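Response regulator (Colwellia psychrerythraea, PDB 3EQZ) is a response regulator with a CheY-like receiver domain, the kind of module that probably takes part in two-component signalling. Local coordinates at residues A38-S43 with I65-E70. Sequence-based numbering, arbitrary orientation.
Sequences AFLTLS and IRHLAE
F39 of helix 36-39, and L40 after it, pack against L68 and H67 of helix 60-70 on one side of the parallel sheet in a CheY-like receiver domain. F39 goes inward: its CE2 lies 4.3 Å from L68 CD2, the methyl meeting the ring obliquely. Both residues also rest on I50 of the central strand 49-53, while F39 reaches F7 and V9 of strand 6-9. L40 and H67 together bury most of the surface and sit nearer the outside. With CG anti to its own carbonyl carbon (chi1 -71°), L40 spreads its isobutyl group along H67, CD1 packing 3.8 Å from H67 CB. The CB of H67 points toward segment 38-43, and CG, anti to the backbone N, sets the ring against L40, so that the two side chains run antiparallel past one another. L40 CB stands over the H67 ring in a CH-pi contact, 4.1 Å from the centroid and only 6° off the normal, and L40 CD2 comes to 3.4 Å from H67 CD2. The ring of H71 also meets that of H67, their planes about 40° apart. F39 to L42 form a type I turn, in which A38 O accepts from T41 N at 3.2 Å and from T41 OG1 at 2.8 Å.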
# COMPACT_ATOMS: atom_id res chain seq x y z
N ALA B 38 -20.75 -10.88 19.46
CA ALA B 38 -21.89 -10.37 20.19
C ALA B 38 -22.19 -8.97 19.68
O ALA B 38 -23.36 -8.55 19.53
CB ALA B 38 -21.59 -10.33 21.71
N PHE B 39 -21.12 -8.22 19.41
CA PHE B 39 -21.31 -6.88 18.88
C PHE B 39 -22.04 -6.94 17.56
O PHE B 39 -22.86 -6.08 17.25
CB PHE B 39 -19.97 -6.18 18.70
CG PHE B 39 -20.05 -4.96 17.82
CD1 PHE B 39 -20.57 -3.76 18.31
CD2 PHE B 39 -19.58 -5.00 16.52
CE1 PHE B 39 -20.64 -2.62 17.51
CE2 PHE B 39 -19.64 -3.89 15.72
CZ PHE B 39 -20.17 -2.69 16.22
N LEU B 40 -21.78 -7.98 16.79
CA LEU B 40 -22.36 -8.08 15.43
C LEU B 40 -23.86 -8.37 15.40
O LEU B 40 -24.47 -8.38 14.34
CB LEU B 40 -21.59 -9.11 14.60
CG LEU B 40 -20.17 -8.69 14.19
CD1 LEU B 40 -19.50 -9.71 13.30
CD2 LEU B 40 -20.23 -7.31 13.50
N THR B 41 -24.47 -8.60 16.55
CA THR B 41 -25.91 -8.86 16.57
C THR B 41 -26.63 -7.52 16.59
O THR B 41 -27.83 -7.44 16.30
CB THR B 41 -26.34 -9.69 17.82
OG1 THR B 41 -26.03 -8.97 19.02
CG2 THR B 41 -25.62 -11.06 17.86
N LEU B 42 -25.89 -6.46 16.93
CA LEU B 42 -26.49 -5.12 17.07
C LEU B 42 -26.76 -4.48 15.73
O LEU B 42 -26.04 -4.72 14.77
CB LEU B 42 -25.57 -4.19 17.86
CG LEU B 42 -25.29 -4.57 19.31
CD1 LEU B 42 -24.38 -3.56 19.93
CD2 LEU B 42 -26.62 -4.65 20.03
N SER B 43 -27.80 -3.66 15.65
CA SER B 43 -28.00 -2.88 14.41
C SER B 43 -27.74 -1.40 14.73
O SER B 43 -28.24 -0.84 15.69
CB SER B 43 -29.39 -3.13 13.75
OG SER B 43 -29.47 -4.39 13.05
N ILE B 65 -15.53 -5.72 9.84
CA ILE B 65 -15.60 -4.85 8.66
C ILE B 65 -16.45 -5.46 7.56
O ILE B 65 -17.36 -4.80 7.04
CB ILE B 65 -14.17 -4.53 8.13
CG1 ILE B 65 -13.49 -3.57 9.10
CG2 ILE B 65 -14.23 -3.95 6.71
CD1 ILE B 65 -11.99 -3.40 8.82
N ARG B 66 -16.16 -6.72 7.22
CA ARG B 66 -17.00 -7.48 6.28
C ARG B 66 -18.48 -7.47 6.69
O ARG B 66 -19.35 -7.18 5.90
CB ARG B 66 -16.52 -8.95 6.16
CG ARG B 66 -17.06 -9.59 4.86
CD ARG B 66 -17.38 -11.08 4.93
NE ARG B 66 -18.14 -11.43 6.11
CZ ARG B 66 -19.46 -11.37 6.21
NH1 ARG B 66 -20.21 -10.96 5.19
NH2 ARG B 66 -20.04 -11.68 7.38
N HIS B 67 -18.78 -7.82 7.93
CA HIS B 67 -20.19 -7.81 8.36
C HIS B 67 -20.82 -6.42 8.23
O HIS B 67 -21.91 -6.25 7.68
CB HIS B 67 -20.30 -8.31 9.81
CG HIS B 67 -21.70 -8.30 10.34
ND1 HIS B 67 -22.52 -9.42 10.31
CD2 HIS B 67 -22.44 -7.31 10.91
CE1 HIS B 67 -23.70 -9.11 10.82
NE2 HIS B 67 -23.68 -7.84 11.20
N LEU B 68 -20.13 -5.40 8.74
CA LEU B 68 -20.65 -4.03 8.66
C LEU B 68 -20.92 -3.62 7.23
O LEU B 68 -21.92 -2.98 6.96
CB LEU B 68 -19.69 -3.02 9.35
CG LEU B 68 -19.47 -3.17 10.85
CD1 LEU B 68 -18.35 -2.26 11.25
CD2 LEU B 68 -20.67 -2.84 11.71
N ALA B 69 -20.02 -3.96 6.33
CA ALA B 69 -20.17 -3.55 4.92
C ALA B 69 -21.35 -4.29 4.26
O ALA B 69 -22.12 -3.71 3.50
CB ALA B 69 -18.88 -3.84 4.13
N GLU B 70 -21.47 -5.59 4.53
CA GLU B 70 -22.58 -6.36 3.93
C GLU B 70 -23.96 -5.84 4.36
O GLU B 70 -24.87 -5.70 3.54
CB GLU B 70 -22.45 -7.83 4.25
CG GLU B 70 -23.66 -8.62 3.83
CD GLU B 70 -23.68 -10.01 4.43
OE1 GLU B 70 -24.81 -10.57 4.54
OE2 GLU B 70 -22.56 -10.51 4.81